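Local structure of orotidine 5'-phosphate decarboxylase (Sulfolobus solfataricus, 4DBE) at the interface of chains A and B. The protein catalyses the decarboxylation of orotidine 5'-monophosphate to uridine 5'-monophosphate, the last step of de novo UMP synthesis. Residues are numbered along the deposited sequence; one frame, centred on the assembly and turned at random. Chains: chain A/B, Orotidine 5'-phosphate decarboxylase.

Contact 1 and contact 2 are symmetry-related patches of the one two-fold interface of the homodimer, their C-alpha centres about 27 Å apart. In each, the helix that starts at residue 66 brings Tyr67 to Arg188 and Tyr191 of the partner's helix 188-191, and Ile68 to the partner's loop residue Asp11. The patches differ at their margins, where A:Ser71 faces B:Lys12 in contact 1 and B:Ser71 faces A:Pro34 in contact 2. In this family the aspartate just before this helix, Asp64, enters the partner's active site, so the dimer interface helps to build both pockets.

Contact 1: the interface of chains A and B. Residues chain A 67-68, 71; chain B 11-12, 188, 191.
A:Tyr67 swings its ring out over B:Arg188 and past A:Ser71, with CG anti to the backbone N (chi1 161°), and B:Arg188 bends at chi3 (-71°) to lay its guanidinium flat against that ring. The two planes are 1° apart, with the guanidinium centred over CD2; CZ of B:Arg188 stands 3.6 Å from CD2 of A:Tyr67. Farther along the same face, the methylene CD of B:Arg188 makes a CH-pi contact, 3.8 Å from the ring centroid. Arginine suits this place because its flat cation and its aliphatic stem can both lie on an aromatic surface.

The ring's outer end is held differently. The phenol OH of A:Tyr67 hydrogen-bonds the OH of B:Tyr191 at 2.8 Å, each oxygen lying in the plane of the other ring at its edge, and either hydroxyl could be the donor. On the face opposite the arginine sits OG of A:Ser71, which donates to the backbone O of A:Tyr67 one helical turn back (2.9 Å). The bent chain of B:Lys12 brings its NZ near this OG, and water 1 bridges them (2.8 Å to OG, 3.1 Å to NZ). Beside the ring, methyl CD1 of A:Ile68 meets the carboxylate of B:Asp11 at about a right angle, 3.4 Å from OD2. B:Asp11 and B:Arg188 are likely to contact the substrate, so this contact joins the subunits and probably steadies the active site built mainly by chain B and completed by chain A.

Contact 2: the interface of chains A and B. Residues chain A 11, 34, 188, 191; chain B 67-68, 71.
Stacking joins A:Arg188 to B:Tyr67 in OMP decarboxylase, a TIM-barrel enzyme whose active sites lie at the dimer interface. The guanidinium and phenol ring are parallel to within 2°, and CZ of A:Arg188 is 3.6 Å from CD2 of B:Tyr67. The bend at chi3 of the arginine (-73°) turns its planar end along the ring while CD rests on the same face nearer the hydroxyl, 3.5 Å from CE2 of B:Tyr67. The cation would probably be favoured by the ring's pi electrons.

Hydrogen bonding fixes the far end of the ring: OH of B:Tyr67 and OH of A:Tyr191 are 2.7 Å apart, the side chains meeting from opposite directions with each oxygen at the other ring's edge. Tyrosine fits here by offering a broad face and a polar end together. A phenylalanine at B:Tyr67 would keep the face for the arginine but would probably leave the hydroxyl of A:Tyr191 without this partner. Within chain B, OG of B:Ser71 donates to the backbone O of B:Tyr67 (2.9 Å), tilted 32° from the carbonyl plane.

Van der Waals packing comes from two residues about one turn apart on helix 66-74. The methyl CD1 of B:Ile68 lies against the carboxylate of A:Asp11, 3.4 Å from its OD2, the side chains crossing nearly perpendicularly. Compact and rigid, A:Pro34 on helix 33-39 sets its ring carbon CG 4.1 Å from CB of B:Ser71, whose small side chain probably allows the helices to come close.

Contact 1: the interface of chains A and B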
loop_
_atom_site.group_PDB
_atom_site.type_symbol
_atom_site.label_atom_id
_atom_site.label_comp_id
_atom_site.label_asym_id
_atom_site.label_seq_id
_atom_site.Cartn_x
_atom_site.Cartn_y
_atom_site.Cartn_z
ATOM N N TYR A 67 -0.164 -13.451 -0.017
ATOM C CA TYR A 67 -0.020 -13.854 -1.410
ATOM C C TYR A 67 0.244 -12.632 -2.294
ATOM O O TYR A 67 1.126 -12.640 -3.176
ATOM C CB TYR A 67 -1.272 -14.610 -1.871
ATOM C CG TYR A 67 -1.433 -14.673 -3.380
ATOM C CD1 TYR A 67 -0.593 -15.454 -4.159
ATOM C CD2 TYR A 67 -2.427 -13.944 -4.017
ATOM C CE1 TYR A 67 -0.739 -15.502 -5.551
ATOM C CE2 TYR A 67 -2.574 -13.976 -5.405
ATOM C CZ TYR A 67 -1.734 -14.765 -6.156
ATOM O OH TYR A 67 -1.901 -14.805 -7.513
ATOM N N ILE A 68 -0.509 -11.570 -2.043
ATOM C CA ILE A 68 -0.407 -10.371 -2.880
ATOM C C ILE A 68 0.896 -9.620 -2.584
ATOM O O ILE A 68 1.580 -9.177 -3.493
ATOM C CB ILE A 68 -1.647 -9.472 -2.709
ATOM C CG1 ILE A 68 -2.889 -10.195 -3.239
ATOM C CG2 ILE A 68 -1.459 -8.106 -3.380
ATOM C CD1 ILE A 68 -2.994 -10.279 -4.797
ATOM N N SER A 71 3.571 -11.525 -4.358
ATOM C CA SER A 71 3.447 -11.342 -5.797
ATOM C C SER A 71 4.047 -10.005 -6.226
ATOM O O SER A 71 4.680 -9.900 -7.268
ATOM C CB SER A 71 1.983 -11.436 -6.214
ATOM O OG SER A 71 1.504 -12.751 -6.011
ATOM N N ASP B 11 -5.378 -9.580 -10.504
ATOM C CA ASP B 11 -4.051 -9.450 -9.912
ATOM C C ASP B 11 -2.976 -10.087 -10.766
ATOM O O ASP B 11 -1.801 -10.053 -10.407
ATOM C CB ASP B 11 -4.030 -10.054 -8.508
ATOM C CG ASP B 11 -4.900 -9.299 -7.557
ATOM O OD1 ASP B 11 -4.790 -8.057 -7.544
ATOM O OD2 ASP B 11 -5.716 -9.937 -6.854
ATOM N N LYS B 12 -3.400 -10.676 -11.887
ATOM C CA LYS B 12 -2.513 -11.156 -12.929
ATOM C C LYS B 12 -3.216 -10.847 -14.254
ATOM O O LYS B 12 -4.430 -10.662 -14.280
ATOM C CB LYS B 12 -2.250 -12.658 -12.786
ATOM C CG LYS B 12 -1.623 -13.051 -11.427
ATOM C CD LYS B 12 -0.308 -12.300 -11.149
ATOM C CE LYS B 12 0.202 -12.507 -9.713
ATOM N NZ LYS B 12 1.086 -13.718 -9.553
ATOM N N ARG B 188 -7.978 -15.520 -7.688
ATOM C CA ARG B 188 -7.368 -16.764 -8.158
ATOM C C ARG B 188 -8.379 -17.795 -8.628
ATOM O O ARG B 188 -8.159 -18.452 -9.639
ATOM C CB ARG B 188 -6.480 -17.382 -7.066
ATOM C CG ARG B 188 -5.127 -16.707 -6.902
ATOM C CD ARG B 188 -4.492 -17.026 -5.544
ATOM N NE ARG B 188 -5.183 -16.377 -4.431
ATOM C CZ ARG B 188 -4.812 -16.502 -3.156
ATOM N NH1 ARG B 188 -3.781 -17.269 -2.852
ATOM N NH2 ARG B 188 -5.474 -15.866 -2.188
ATOM N N TYR B 191 -9.041 -16.273 -12.273
ATOM C CA TYR B 191 -7.937 -16.053 -13.219
ATOM C C TYR B 191 -6.934 -17.208 -13.308
ATOM O O TYR B 191 -6.238 -17.362 -14.315
ATOM C CB TYR B 191 -7.261 -14.690 -13.014
ATOM C CG TYR B 191 -6.492 -14.468 -11.723
ATOM C CD1 TYR B 191 -5.320 -15.168 -11.447
ATOM C CD2 TYR B 191 -6.914 -13.512 -10.806
ATOM C CE1 TYR B 191 -4.609 -14.935 -10.274
ATOM C CE2 TYR B 191 -6.209 -13.272 -9.645
ATOM C CZ TYR B 191 -5.062 -13.981 -9.383
ATOM O OH TYR B 191 -4.363 -13.732 -8.220
HETATM O O HOH W 1 2.676 -14.918 -7.234
#

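Contact 2: the interface of chains A and B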
loop_
_atom_site.group_PDB
_atom_site.type_symbol
_atom_site.label_atom_id
_atom_site.label_comp_id
_atom_site.label_asym_id
_atom_site.label_seq_id
_atom_site.Cartn_x
_atom_site.Cartn_y
_atom_site.Cartn_z
ATOM N N ASP A 11 10.472 9.748 -5.313
ATOM C CA ASP A 11 9.055 9.639 -5.643
ATOM C C ASP A 11 8.759 10.308 -6.976
ATOM O O ASP A 11 7.620 10.332 -7.430
ATOM C CB ASP A 11 8.231 10.294 -4.535
ATOM C CG ASP A 11 8.347 9.548 -3.228
ATOM O OD1 ASP A 11 8.339 8.295 -3.273
ATOM O OD2 ASP A 11 8.462 10.199 -2.156
ATOM N N PRO A 34 4.925 6.182 -7.072
ATOM C CA PRO A 34 4.757 7.125 -8.185
ATOM C C PRO A 34 5.887 7.029 -9.223
ATOM O O PRO A 34 5.628 7.135 -10.426
ATOM C CB PRO A 34 4.796 8.491 -7.499
ATOM C CG PRO A 34 4.373 8.217 -6.085
ATOM C CD PRO A 34 4.925 6.858 -5.759
ATOM N N ARG A 188 10.872 15.642 -1.337
ATOM C CA ARG A 188 10.684 16.938 -2.009
ATOM C C ARG A 188 11.765 17.997 -1.772
ATOM O O ARG A 188 12.079 18.768 -2.675
ATOM C CB ARG A 188 9.310 17.512 -1.655
ATOM C CG ARG A 188 8.167 16.811 -2.337
ATOM C CD ARG A 188 6.855 17.148 -1.669
ATOM N NE ARG A 188 6.711 16.481 -0.377
ATOM C CZ ARG A 188 5.646 16.620 0.404
ATOM N NH1 ARG A 188 4.659 17.426 0.039
ATOM N NH2 ARG A 188 5.570 15.971 1.558
ATOM N N TYR A 191 14.430 16.635 -4.329
ATOM C CA TYR A 191 14.119 16.461 -5.759
ATOM C C TYR A 191 13.352 17.608 -6.433
ATOM O O TYR A 191 13.396 17.743 -7.657
ATOM C CB TYR A 191 13.480 15.091 -6.056
ATOM C CG TYR A 191 12.081 14.840 -5.511
ATOM C CD1 TYR A 191 10.988 15.596 -5.938
ATOM C CD2 TYR A 191 11.848 13.799 -4.613
ATOM C CE1 TYR A 191 9.703 15.336 -5.458
ATOM C CE2 TYR A 191 10.562 13.533 -4.124
ATOM C CZ TYR A 191 9.503 14.292 -4.553
ATOM O OH TYR A 191 8.228 14.029 -4.075
ATOM N N TYR B 67 0.044 13.498 0.124
ATOM C CA TYR B 67 0.756 13.921 -1.076
ATOM C C TYR B 67 1.074 12.731 -1.979
ATOM O O TYR B 67 0.876 12.782 -3.194
ATOM C CB TYR B 67 2.034 14.658 -0.686
ATOM C CG TYR B 67 3.042 14.796 -1.809
ATOM C CD1 TYR B 67 2.784 15.605 -2.914
ATOM C CD2 TYR B 67 4.255 14.134 -1.754
ATOM C CE1 TYR B 67 3.716 15.737 -3.937
ATOM C CE2 TYR B 67 5.186 14.250 -2.767
ATOM C CZ TYR B 67 4.915 15.056 -3.856
ATOM O OH TYR B 67 5.858 15.177 -4.864
ATOM N N ILE B 68 1.567 11.661 -1.374
ATOM C CA ILE B 68 1.952 10.466 -2.113
ATOM C C ILE B 68 0.735 9.700 -2.621
ATOM O O ILE B 68 0.701 9.260 -3.770
ATOM C CB ILE B 68 2.865 9.560 -1.255
ATOM C CG1 ILE B 68 4.216 10.254 -1.015
ATOM C CG2 ILE B 68 3.072 8.208 -1.922
ATOM C CD1 ILE B 68 5.091 10.374 -2.276
ATOM N N SER B 71 -0.576 11.519 -5.560
ATOM C CA SER B 71 0.343 11.349 -6.684
ATOM C C SER B 71 0.077 10.031 -7.396
ATOM O O SER B 71 0.140 9.947 -8.622
ATOM C CB SER B 71 1.800 11.375 -6.204
ATOM O OG SER B 71 2.167 12.675 -5.774
#